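Uncharacterized NTF2-like protein (Cytophaga hutchinsonii ATCC 33406, PDB 3F40) is of unknown function but adopts the NTF2-like, SnoaL-type fold, whose cone-shaped alpha+beta architecture commonly encloses a ligand or substrate pocket. Local coordinates at residues 31-37 and 46-51. Residues are numbered along the deposited sequence; the frame is centred on the assembly and turned at random.
Sequences LNENFTF and GSERYM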
loop_
_atom_site.group_PDB
_atom_site.type_symbol
_atom_site.label_atom_id
_atom_site.label_comp_id
_atom_site.label_asym_id
_atom_site.label_seq_id
_atom_site.Cartn_x
_atom_site.Cartn_y
_atom_site.Cartn_z
ATOM N N LEU A 31 -8.323 7.735 17.256
ATOM C CA LEU A 31 -6.903 7.381 17.458
ATOM C C LEU A 31 -6.589 7.076 18.901
ATOM O O LEU A 31 -7.060 7.774 19.836
ATOM C CB LEU A 31 -6.009 8.538 17.019
ATOM C CG LEU A 31 -6.150 9.048 15.585
ATOM C CD1 LEU A 31 -5.073 10.062 15.293
ATOM C CD2 LEU A 31 -6.080 7.880 14.628
ATOM N N ASN A 32 -5.744 6.089 19.110
ATOM C CA ASN A 32 -5.163 5.846 20.412
ATOM C C ASN A 32 -4.273 7.034 20.802
ATOM O O ASN A 32 -3.613 7.660 19.940
ATOM C CB ASN A 32 -4.364 4.550 20.433
ATOM C CG ASN A 32 -3.644 4.335 21.719
ATOM O OD1 ASN A 32 -2.428 4.493 21.800
ATOM N ND2 ASN A 32 -4.382 3.946 22.745
ATOM N N GLU A 33 -4.181 7.257 22.110
ATOM C CA GLU A 33 -3.395 8.364 22.637
ATOM C C GLU A 33 -1.973 8.350 22.107
ATOM O O GLU A 33 -1.415 9.394 21.774
ATOM C CB GLU A 33 -3.389 8.334 24.182
ATOM C CG GLU A 33 -2.508 9.393 24.810
ATOM C CD GLU A 33 -2.894 9.727 26.235
ATOM O OE1 GLU A 33 -4.075 10.058 26.467
ATOM O OE2 GLU A 33 -2.005 9.691 27.107
ATOM N N ASN A 34 -1.431 7.143 22.035
ATOM C CA ASN A 34 -0.028 6.868 21.688
ATOM C C ASN A 34 0.130 6.368 20.237
ATOM O O ASN A 34 1.095 5.719 19.878
ATOM C CB ASN A 34 0.580 5.863 22.663
ATOM C CG ASN A 34 0.544 6.355 24.064
ATOM O OD1 ASN A 34 0.030 5.683 24.949
ATOM N ND2 ASN A 34 1.090 7.522 24.277
ATOM N N PHE A 35 -0.827 6.763 19.432
ATOM C CA PHE A 35 -0.801 6.522 17.978
ATOM C C PHE A 35 0.535 6.944 17.402
ATOM O O PHE A 35 1.082 7.993 17.762
ATOM C CB PHE A 35 -1.914 7.347 17.362
ATOM C CG PHE A 35 -1.856 7.509 15.859
ATOM C CD1 PHE A 35 -2.450 6.581 15.026
ATOM C CD2 PHE A 35 -1.227 8.620 15.286
ATOM C CE1 PHE A 35 -2.432 6.763 13.671
ATOM C CE2 PHE A 35 -1.203 8.791 13.929
ATOM C CZ PHE A 35 -1.827 7.870 13.123
ATOM N N THR A 36 1.038 6.135 16.484
ATOM C CA THR A 36 2.181 6.528 15.703
ATOM C C THR A 36 1.861 6.677 14.235
ATOM O O THR A 36 1.014 5.995 13.700
ATOM C CB THR A 36 3.340 5.517 15.837
ATOM O OG1 THR A 36 2.962 4.255 15.283
ATOM C CG2 THR A 36 3.743 5.338 17.313
ATOM N N PHE A 37 2.585 7.599 13.635
ATOM C CA PHE A 37 2.561 7.844 12.197
ATOM C C PHE A 37 3.938 7.630 11.607
ATOM O O PHE A 37 4.928 8.122 12.154
ATOM C CB PHE A 37 2.136 9.283 11.876
ATOM C CG PHE A 37 2.236 9.611 10.426
ATOM C CD1 PHE A 37 1.233 9.203 9.541
ATOM C CD2 PHE A 37 3.324 10.300 9.920
ATOM C CE1 PHE A 37 1.329 9.482 8.186
ATOM C CE2 PHE A 37 3.419 10.572 8.563
ATOM C CZ PHE A 37 2.430 10.168 7.717
ATOM N N GLY A 46 2.280 10.096 18.983
ATOM C CA GLY A 46 1.100 10.594 19.703
ATOM C C GLY A 46 0.009 11.161 18.840
ATOM O O GLY A 46 0.270 11.793 17.822
ATOM N N SER A 47 -1.234 10.922 19.246
ATOM C CA SER A 47 -2.362 11.439 18.481
ATOM C C SER A 47 -2.383 12.961 18.481
ATOM O O SER A 47 -2.809 13.588 17.516
ATOM C CB SER A 47 -3.694 10.869 18.981
ATOM O OG SER A 47 -3.879 11.244 20.323
ATOM N N GLU A 48 -1.910 13.552 19.564
ATOM C CA GLU A 48 -1.972 15.000 19.690
ATOM C C GLU A 48 -1.130 15.673 18.608
ATOM O O GLU A 48 -1.566 16.577 17.897
ATOM C CB GLU A 48 -1.493 15.420 21.075
ATOM C CG GLU A 48 -1.523 16.931 21.328
ATOM N N ARG A 49 0.091 15.212 18.487
ATOM C CA ARG A 49 1.018 15.784 17.550
ATOM C C ARG A 49 0.545 15.542 16.123
ATOM O O ARG A 49 0.546 16.428 15.291
ATOM C CB ARG A 49 2.406 15.176 17.742
ATOM C CG ARG A 49 3.388 15.569 16.685
ATOM C CD ARG A 49 3.439 17.090 16.455
ATOM N NE ARG A 49 4.448 17.385 15.432
ATOM C CZ ARG A 49 5.738 17.566 15.706
ATOM N NH1 ARG A 49 6.153 17.573 16.970
ATOM N NH2 ARG A 49 6.601 17.785 14.730
ATOM N N TYR A 50 0.099 14.326 15.815
ATOM C CA TYR A 50 -0.346 14.040 14.443
ATOM C C TYR A 50 -1.587 14.870 14.096
ATOM O O TYR A 50 -1.687 15.442 13.016
ATOM C CB TYR A 50 -0.606 12.549 14.218
ATOM C CG TYR A 50 -0.860 12.204 12.756
ATOM C CD1 TYR A 50 0.110 12.413 11.797
ATOM C CD2 TYR A 50 -2.072 11.662 12.339
ATOM C CE1 TYR A 50 -0.113 12.098 10.474
ATOM C CE2 TYR A 50 -2.317 11.352 11.017
ATOM C CZ TYR A 50 -1.337 11.565 10.088
ATOM O OH TYR A 50 -1.537 11.235 8.776
HETATM N N MSE A 51 -2.524 14.973 15.032
HETATM C CA MSE A 51 -3.758 15.745 14.740
HETATM C C MSE A 51 -3.492 17.246 14.624
HETATM O O MSE A 51 -4.133 17.926 13.859
HETATM C CB MSE A 51 -4.837 15.448 15.753
HETATM C CG MSE A 51 -5.368 14.024 15.580
HETATM SE SE MSE A 51 -6.024 13.584 13.791
HETATM C CE MSE A 51 -7.022 15.178 13.440
HETATM O O HOH W 1 -6.490 10.274 20.850
HETATM O O HOH W 2 -1.578 12.185 22.188
#
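In this NTF2-like fold, residues 31-37 turn a corner into strand 35-39, the neighbour of edge strand 42-45 in the curved sheet, and helix 47-57 begins against that corner. A type I turn from Asn32 to Phe35, closed by Phe35 N to Asn32 O at 3.0 Å, makes the bend; Asn32 OD1 accepts from Asn34 N at 2.8 Å in an Asx turn, while its ND2 is hydrogen-bonded to Glu98 OE1.

The first amides of a helix lack a partner in a preceding turn; here the corner accepts directly from Gly46 N and Ser47 N, and through water 2 from Glu48 N. Ser47 N donates to Glu33 O at 3.0 Å, nearly straight at 171°. Gly46 N, at the N-cap position, reaches Phe35 O at 2.7 Å with a more bent 141°. Water 2 accepts from Glu48 N at 3.0 Å and donates to Glu33 O at 2.8 Å, so this carbonyl serves two successive amides. Water 1 joins Leu31 O and Ser47 OG, each 2.8 Å away. With phi/psi of 98/143, Gly46 has a backbone that would jam a CB against the preceding carbonyl.

Beyond the polar end, the axes of segments 35-37 and 47-51 run at 42° to each other, and CA separations grow from 4.4 Å (Asn34 to Gly46) to 7.2 Å (Phe37 to Tyr50); aromatic rings fill the wedge. Tyr50 meets Phe35 obliquely, with planes at 40°, but forms an offset stack with Phe37, centroids 4.6 Å apart and planes at 19°. Away from that stack, Phe15 of helix 8-20 touches both Leu31 and selenomethionine Met51, and Leu31 CD1 meets Met51 SE at 3.9 Å.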